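Local coordinates for protein Doc8: Type I dockerin repeat domain from family 9 glycoside hydrolase WP_009982745[Ruminococcus flavefaciens] (Ruminococcus flavefaciens FD-1, PDB 5M2S) that probably anchors a family 9 glycoside hydrolase to the cellulosome by docking, in a calcium-dependent fold, onto a cohesin module, at residues D41-I44 and I45-L49; N80-T83 and N84-L88. One frame throughout, in Å; residues are numbered along the deposited sequence. Where two conformers were deposited one is given.

In the fold
Interactions 1 and 2 come in series along the chain, and each belongs to one of the two calcium-binding loop-helix motifs of the type I dockerin. Interaction 1 (41-49) lies wholly on helix 39-50, beginning at the last ligand of the first calcium site; interaction 2 (80-88) leads from the second calcium loop into helix 84-94. Their centres are about 9 Å apart, and they touch: I45 packs on I82 of the second loop, while M46 and L49 lie against N84. The dockerin thus has a calcium ion in each loop and joins its two motifs through largely apolar packing in which N84 also takes part. Both contacts reach the chain of another protein, interaction 2 through L88.

Interaction 1 of 2, residues D41-I44 and I45-L49; sequences DAVI and IMQSL. With CA (calcium ion), chain G.
The calcium-binding loop-helix motif of the dockerin fold supplies this contact, which runs along helix 39-50 from the residue that closes the first calcium site. Successive turns are joined by main-chain bonds: M46 N reaches A42 O at 3.0 Å, Q47 N reaches V43 O, and S48 N reaches I44 O, whereas the bond from I45 N to D41 O is weak at 3.4 Å. The side chain of D41 turns the other way and grips calcium with both carboxylate oxygens, OD1 and OD2 each 2.5 Å from the metal; an aspartate suits the place because its carboxylate, on a short chain close to the helix backbone, can offer both oxygens to the ion. D30, N32, D34 and the carbonyl of I36 complete the site with a water, and D38 N also bonds to D41 OD2, helping to hold the carboxylate in place.

Farther along, V43 and Q47, one turn apart, run alongside each other. With CG anti to the carbonyl carbon (chi1 -68°) and its chain straight from there on, Q47 runs back toward V43, and its amide carries OE1 and NE2 to hydrogen bonds with the chain of another protein. A glutamine can serve that surface with an acceptor and a donor at once. On another side of the helix, I45 packs on I82 and I90, an apolar role suited to its branched chain. Beside V43, the methylene CG of Q47 comes within 3.3 Å of V43 O, and CD sits 3.7 Å from V43 CG1.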
loop_
_atom_site.group_PDB
_atom_site.type_symbol
_atom_site.label_atom_id
_atom_site.label_comp_id
_atom_site.label_asym_id
_atom_site.label_seq_id
_atom_site.Cartn_x
_atom_site.Cartn_y
_atom_site.Cartn_z
ATOM N N ASP B 41 11.318 1.011 -2.488
ATOM C CA ASP B 41 12.340 0.030 -2.850
ATOM C C ASP B 41 11.754 -1.079 -3.706
ATOM O O ASP B 41 12.407 -1.516 -4.638
ATOM C CB ASP B 41 13.015 -0.491 -1.576
ATOM C CG ASP B 41 13.806 0.592 -0.863
ATOM O OD1 ASP B 41 14.729 1.158 -1.510
ATOM O OD2 ASP B 41 13.534 0.892 0.319
ATOM N N ALA B 42 10.516 -1.511 -3.440
ATOM C CA ALA B 42 9.868 -2.461 -4.321
ATOM C C ALA B 42 9.563 -1.844 -5.685
ATOM O O ALA B 42 9.759 -2.483 -6.729
ATOM C CB ALA B 42 8.591 -3.031 -3.668
ATOM N N VAL B 43 9.142 -0.571 -5.687
ATOM C CA VAL B 43 8.910 0.142 -6.936
ATOM C C VAL B 43 10.169 0.159 -7.821
ATOM O O VAL B 43 10.105 -0.164 -9.011
ATOM C CB VAL B 43 8.447 1.598 -6.667
ATOM C CG1 VAL B 43 8.403 2.405 -7.950
ATOM C CG2 VAL B 43 7.073 1.611 -5.982
ATOM N N ILE B 44 11.306 0.574 -7.275
ATOM C CA ILE B 44 12.476 0.702 -8.138
ATOM C C ILE B 44 12.909 -0.654 -8.759
ATOM O O ILE B 44 13.342 -0.708 -9.920
ATOM C CB ILE B 44 13.633 1.464 -7.467
ATOM C CG1 ILE B 44 14.581 2.000 -8.544
ATOM C CG2 ILE B 44 14.368 0.626 -6.434
ATOM C CD1 ILE B 44 15.629 2.902 -7.935
ATOM N N ILE B 45 12.794 -1.729 -7.994
ATOM C CA ILE B 45 13.062 -3.037 -8.522
ATOM C C ILE B 45 12.105 -3.345 -9.686
ATOM O O ILE B 45 12.541 -3.777 -10.751
ATOM C CB ILE B 45 12.951 -4.113 -7.403
ATOM C CG1 ILE B 45 14.158 -4.029 -6.437
ATOM C CG2 ILE B 45 12.865 -5.540 -7.990
ATOM C CD1 ILE B 45 13.958 -4.822 -5.143
ATOM N N MET B 46 10.801 -3.092 -9.503
ATOM C CA MET B 46 9.841 -3.402 -10.566
ATOM C C MET B 46 10.108 -2.558 -11.800
ATOM O O MET B 46 9.991 -3.044 -12.921
ATOM C CB MET B 46 8.400 -3.196 -10.117
ATOM C CG MET B 46 7.944 -4.148 -9.039
ATOM S SD MET B 46 8.245 -5.891 -9.400
ATOM C CE MET B 46 7.287 -6.044 -10.929
ATOM N N GLN B 47 10.500 -1.308 -11.597
ATOM C CA GLN B 47 10.778 -0.424 -12.720
ATOM C C GLN B 47 12.004 -0.879 -13.476
ATOM O O GLN B 47 11.996 -0.889 -14.733
ATOM C CB GLN B 47 10.969 0.999 -12.230
ATOM C CG GLN B 47 9.704 1.633 -11.695
ATOM C CD GLN B 47 9.960 3.048 -11.262
ATOM O OE1 GLN B 47 10.982 3.322 -10.659
ATOM N NE2 GLN B 47 9.041 3.957 -11.586
ATOM N N SER B 48 13.043 -1.279 -12.744
ATOM C CA SER B 48 14.261 -1.773 -13.401
ATOM C C SER B 48 13.964 -2.984 -14.269
ATOM O O SER B 48 14.514 -3.109 -15.373
ATOM C CB SER B 48 15.348 -2.123 -12.390
ATOM O OG SER B 48 16.473 -2.713 -13.036
ATOM N N LEU B 49 13.106 -3.881 -13.779
ATOM C CA LEU B 49 12.753 -5.085 -14.519
ATOM C C LEU B 49 11.828 -4.793 -15.718
ATOM O O LEU B 49 11.972 -5.408 -16.786
ATOM C CB LEU B 49 12.092 -6.077 -13.566
ATOM C CG LEU B 49 13.051 -6.653 -12.503
ATOM C CD1 LEU B 49 12.280 -7.411 -11.443
ATOM C CD2 LEU B 49 14.107 -7.528 -13.136
HETATM CA CA CA G . 15.080 2.800 0.275
HETATM O O HOH W 1 13.066 4.059 0.046
#

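Interaction 2 of 2, residues N80-T83 and N84-L88; sequences NGIT and NADAL. With CA (calcium ion), chain F.
The second calcium loop of the dockerin passes here into helix 84-94, and a capping box at the junction ties the metal site to the first turn. D86 joins the two: its carboxylate holds calcium through both oxygens, and OD2, 2.5 Å from the metal, also accepts a nearly straight bond from T83 N (2.8 Å, 166°) on its anti lone pair. Shared between ion and N-H, that oxygen probably has its negative charge well balanced.

T83 answers as N-cap. Its OG1, tucked between the main-chain N and C (chi1 75°), accepts a weak bond from A85 N at 3.3 Å and is hydrogen-bonded to a water that is itself a calcium ligand. A threonine thus serves both the helix start and the metal's shell. T83 O takes D86 N at 3.0 Å, the donor approaching from above the plane of the carbonyl.

G81 gives the metal its carbonyl O at 2.3 Å, with a positive phi of 77° that a residue without a side chain adopts easily. I82 crosses D86 at about a right angle, its CD1 4.1 Å from D86 OD2. With D74, the carbonyl of N76, N80 and the water completing the coordination, the arrangement is that of an EF-hand-like dockerin loop, whose last ligand is an acidic residue in the first turn of the following helix.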
loop_
_atom_site.group_PDB
_atom_site.type_symbol
_atom_site.label_atom_id
_atom_site.label_comp_id
_atom_site.label_asym_id
_atom_site.label_seq_id
_atom_site.Cartn_x
_atom_site.Cartn_y
_atom_site.Cartn_z
ATOM N N ASN B 80 21.256 -14.531 -6.628
ATOM C CA ASN B 80 20.671 -14.638 -7.956
ATOM C C ASN B 80 20.348 -13.278 -8.606
ATOM O O ASN B 80 19.784 -13.232 -9.718
ATOM C CB ASN B 80 19.423 -15.536 -7.971
ATOM C CG ASN B 80 18.197 -14.821 -7.459
ATOM O OD1 ASN B 80 18.331 -13.888 -6.710
ATOM N ND2 ASN B 80 17.009 -15.263 -7.858
ATOM N N GLY B 81 20.706 -12.185 -7.941
ATOM C CA GLY B 81 20.438 -10.859 -8.514
ATOM C C GLY B 81 19.002 -10.452 -8.364
ATOM O O GLY B 81 18.287 -10.987 -7.504
ATOM N N ILE B 82 18.586 -9.479 -9.172
ATOM C CA ILE B 82 17.300 -8.844 -8.983
ATOM C C ILE B 82 16.235 -9.498 -9.836
ATOM O O ILE B 82 16.354 -9.583 -11.086
ATOM C CB ILE B 82 17.381 -7.336 -9.250
ATOM C CG1 ILE B 82 18.321 -6.660 -8.243
ATOM C CG2 ILE B 82 15.983 -6.723 -9.215
ATOM C CD1 ILE B 82 17.858 -6.698 -6.790
ATOM N N THR B 83 15.204 -10.004 -9.162
ATOM C CA THR B 83 14.031 -10.530 -9.840
ATOM C C THR B 83 12.772 -10.000 -9.157
ATOM O O THR B 83 12.854 -9.354 -8.117
ATOM C CB THR B 83 13.971 -12.071 -9.818
ATOM O OG1 THR B 83 13.579 -12.553 -8.522
ATOM C CG2 THR B 83 15.291 -12.678 -10.206
ATOM N N ASN B 84 11.608 -10.327 -9.728
ATOM C CA ASN B 84 10.326 -9.905 -9.141
ATOM C C ASN B 84 10.217 -10.312 -7.668
ATOM O O ASN B 84 9.664 -9.578 -6.838
ATOM C CB ASN B 84 9.135 -10.492 -9.913
ATOM C CG ASN B 84 8.875 -9.806 -11.244
ATOM O OD1 ASN B 84 9.313 -8.671 -11.494
ATOM N ND2 ASN B 84 8.131 -10.494 -12.125
ATOM N N ALA B 85 10.743 -11.493 -7.335
ATOM C CA ALA B 85 10.649 -12.011 -5.985
ATOM C C ALA B 85 11.360 -11.161 -4.955
ATOM O O ALA B 85 11.015 -11.205 -3.769
ATOM C CB ALA B 85 11.176 -13.436 -5.936
ATOM N N ASP B 86 12.353 -10.374 -5.373
ATOM C CA ASP B 86 13.006 -9.421 -4.446
ATOM C C ASP B 86 12.040 -8.310 -3.989
ATOM O O ASP B 86 11.998 -7.940 -2.802
ATOM C CB ASP B 86 14.262 -8.848 -5.095
ATOM C CG ASP B 86 15.345 -9.906 -5.288
ATOM O OD1 ASP B 86 15.792 -10.507 -4.284
ATOM O OD2 ASP B 86 15.708 -10.192 -6.444
ATOM N N ALA B 87 11.259 -7.802 -4.939
ATOM C CA ALA B 87 10.217 -6.812 -4.636
ATOM C C ALA B 87 9.172 -7.403 -3.719
ATOM O O ALA B 87 8.791 -6.783 -2.728
ATOM C CB ALA B 87 9.577 -6.300 -5.909
ATOM N N LEU B 88 8.717 -8.621 -4.017
ATOM C CA LEU B 88 7.730 -9.286 -3.156
ATOM C C LEU B 88 8.249 -9.489 -1.765
ATOM O O LEU B 88 7.487 -9.346 -0.801
ATOM C CB LEU B 88 7.317 -10.635 -3.738
ATOM C CG LEU B 88 6.627 -10.568 -5.104
ATOM C CD1 LEU B 88 6.373 -11.955 -5.680
ATOM C CD2 LEU B 88 5.330 -9.830 -4.966
HETATM CA CA CA F . 17.217 -12.019 -5.724
HETATM O O HOH W 2 15.247 -13.255 -6.393
#